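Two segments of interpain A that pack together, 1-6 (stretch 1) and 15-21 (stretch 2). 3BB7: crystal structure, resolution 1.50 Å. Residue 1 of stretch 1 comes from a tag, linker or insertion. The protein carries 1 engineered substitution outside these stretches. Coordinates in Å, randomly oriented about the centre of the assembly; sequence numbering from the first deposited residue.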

# COMPACT_ATOMS: atom_id res chain seq x y z
N ALA A 1 -21.95 21.73 12.45
CA ALA A 1 -20.69 22.36 12.94
C ALA A 1 -19.69 21.30 13.40
O ALA A 1 -19.77 20.78 14.53
N ASN A 2 -18.75 20.97 12.53
CA ASN A 2 -17.76 19.96 12.85
C ASN A 2 -16.82 20.35 13.99
O ASN A 2 -16.19 21.42 13.96
N GLN A 3 -16.75 19.49 15.00
CA GLN A 3 -15.85 19.67 16.14
C GLN A 3 -14.89 18.48 16.22
O GLN A 3 -15.13 17.44 15.63
N LEU A 4 -13.79 18.66 16.94
CA LEU A 4 -12.78 17.62 17.05
C LEU A 4 -12.79 17.01 18.45
O LEU A 4 -12.89 17.74 19.45
N ARG A 5 -12.73 15.68 18.50
CA ARG A 5 -12.78 14.93 19.75
C ARG A 5 -11.55 14.05 19.85
O ARG A 5 -11.35 13.17 19.02
N GLU A 6 -10.72 14.29 20.87
CA GLU A 6 -9.48 13.52 21.02
C GLU A 6 -9.76 12.03 21.21
O GLU A 6 -10.49 11.65 22.13
N VAL A 15 -4.86 11.85 17.31
CA VAL A 15 -5.92 11.44 16.41
C VAL A 15 -7.20 12.08 16.96
O VAL A 15 -7.56 11.88 18.13
N PHE A 16 -7.86 12.88 16.14
CA PHE A 16 -9.10 13.52 16.57
C PHE A 16 -10.25 13.02 15.72
O PHE A 16 -10.15 13.07 14.49
N GLY A 17 -11.36 12.64 16.34
CA GLY A 17 -12.55 12.35 15.58
C GLY A 17 -13.29 13.62 15.23
O GLY A 17 -13.30 14.58 16.01
N TYR A 18 -13.93 13.60 14.07
CA TYR A 18 -14.78 14.68 13.64
C TYR A 18 -16.23 14.38 14.00
O TYR A 18 -16.72 13.27 13.77
N THR A 19 -16.93 15.38 14.51
CA THR A 19 -18.36 15.19 14.77
C THR A 19 -19.21 14.95 13.51
O THR A 19 -20.28 14.36 13.63
N ASP A 20 -18.77 15.38 12.31
CA ASP A 20 -19.52 15.03 11.09
C ASP A 20 -19.17 13.63 10.60
O ASP A 20 -19.77 13.12 9.64
N GLY A 21 -18.22 12.98 11.27
CA GLY A 21 -17.73 11.68 10.84
C GLY A 21 -16.33 11.85 10.27
O GLY A 21 -16.00 12.93 9.74

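Packing of the N-terminal segment of interpain A, residues 1-6, against residues 15-21 of the same chain. Strand 4-6 runs antiparallel to strand 15-18, with Leu4, Arg5 and Glu6 paired to Tyr18, Gly17 and Phe16; about 600 Å² is buried in total. Leu4, Glu6, Phe16 and Tyr18 send their side chains to one face of the sheet, Arg5 to the other.

Ala1, left from the expression tag, points its CB away from stretch 2; its closest approach is through the backbone, with O 3.4 Å from Thr19 OG1.

The CA-to-CB bond of Asn2 points sideways, but the amide at the end of the side chain comes nearer, with chi1 at -136°, between the usual wells. ND2 lies 3.2 Å from Tyr18 CB and makes a weak hydrogen bond to the carbonyl O of its neighbour Gln3 (3.3 Å). The same ND2 is 2.9 Å from Thr19 N, but both are donors, so this proximity is no hydrogen bond. Asn2 OD1 and Asp20 OD1, 3.0 Å apart, are likewise two acceptors; Asp20 has chi1 m.

Gln3 is held at both ends of its backbone by Thr19. Its N donates to Thr19 OG1 (2.8 Å), and its O accepts from Thr19 N (3.0 Å), so the threonine hydroxyl, placed by a p rotamer, takes the role a main-chain carbonyl would play in a regular ladder. The Thr19 methyl CG2 rests 3.8 Å from Gln3 CB. Gln3 O also receives a CA-H...O contact from Tyr18 CA (3.4 Å). The Gln3 side chain, with chi1 m and chi2 t, extends to meet Arg5 within its own stretch.

Leu4 (chi1 m, chi2 p) makes apolar contacts with two aromatic residues of stretch 2, Tyr18 and Phe16. Its CD1 meets the edge of the Tyr18 ring, 3.6 Å from CE1, while CD2 lies 3.7 Å from Phe16 CB. Both aromatic residues have chi1 m. The backbone closes in too, Leu4 CA lying 3.3 Å from Gly17 O in a CA-H...O contact.

Arg5 forms the paired main-chain bonds of the ladder: its N donates to Gly17 O (2.8 Å) and its O accepts from Gly17 N (2.7 Å). Gly17 has no side chain to set beside Arg5 on this face. With chi1 and chi2 both m and chi3 t, the arginine chain folds back along its own strand, and NH1 and NH2 both donate to Gln3 OE1 (2.8 and 2.7 Å). Thr19 CG2 covers one face of the guanidinium, 3.8 Å from Arg5 NH1.

Glu6, extended with chi1 and chi2 both t, lies beside Phe16: its CB is 4.0 Å from Phe16 CE2, and its N is 3.5 Å from Phe16 CD2. This contact involves the backbone and the start of the side chain; beyond CB the side chain leads away from the ring, and the carboxylate has no polar partner in stretch 2.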

# COMPACT_ATOMS: atom_id res chain seq x y z
CB ALA A 1 -20.98 23.36 14.06
CB ASN A 2 -16.98 19.55 11.60
CG ASN A 2 -16.81 18.05 11.52
OD1 ASN A 2 -17.06 17.45 10.48
ND2 ASN A 2 -16.39 17.44 12.61
CB GLN A 3 -16.65 19.79 17.45
CG GLN A 3 -17.67 20.92 17.47
CD GLN A 3 -18.56 20.86 18.71
OE1 GLN A 3 -18.17 20.33 19.75
NE2 GLN A 3 -19.76 21.42 18.60
CB LEU A 4 -11.38 18.16 16.68
CG LEU A 4 -11.02 18.17 15.18
CD1 LEU A 4 -11.84 19.16 14.38
CD2 LEU A 4 -9.56 18.46 15.01
CB ARG A 5 -14.03 14.04 19.79
CG ARG A 5 -15.36 14.78 19.52
CD ARG A 5 -15.80 15.55 20.75
NE ARG A 5 -17.17 16.06 20.66
CZ ARG A 5 -17.50 17.35 20.60
NH1 ARG A 5 -18.78 17.72 20.54
NH2 ARG A 5 -16.55 18.30 20.60
CB GLU A 6 -8.67 14.06 22.20
CG GLU A 6 -7.31 13.41 22.36
CD GLU A 6 -6.65 13.76 23.68
OE1 GLU A 6 -6.84 14.90 24.17
OE2 GLU A 6 -5.92 12.89 24.22
CB VAL A 15 -6.04 9.90 16.33
CG1 VAL A 15 -7.27 9.49 15.57
CG2 VAL A 15 -4.78 9.31 15.70
CB PHE A 16 -9.03 15.03 16.35
CG PHE A 16 -8.24 15.79 17.39
CD1 PHE A 16 -6.96 16.23 17.10
CD2 PHE A 16 -8.81 16.16 18.60
CE1 PHE A 16 -6.23 16.99 18.03
CE2 PHE A 16 -8.07 16.92 19.54
CZ PHE A 16 -6.79 17.32 19.25
CB TYR A 18 -14.70 14.77 12.13
CG TYR A 18 -13.42 15.34 11.53
CD1 TYR A 18 -12.65 16.27 12.21
CD2 TYR A 18 -13.06 15.01 10.24
CE1 TYR A 18 -11.48 16.81 11.62
CE2 TYR A 18 -11.91 15.55 9.64
CZ TYR A 18 -11.16 16.47 10.34
OH TYR A 18 -10.06 17.02 9.71
CB THR A 19 -18.98 16.32 15.60
OG1 THR A 19 -18.81 17.56 14.90
CG2 THR A 19 -18.35 16.44 17.02
CB ASP A 20 -19.27 16.04 9.94
CG ASP A 20 -20.06 17.33 10.12
OD1 ASP A 20 -19.70 18.34 9.47
OD2 ASP A 20 -21.04 17.35 10.88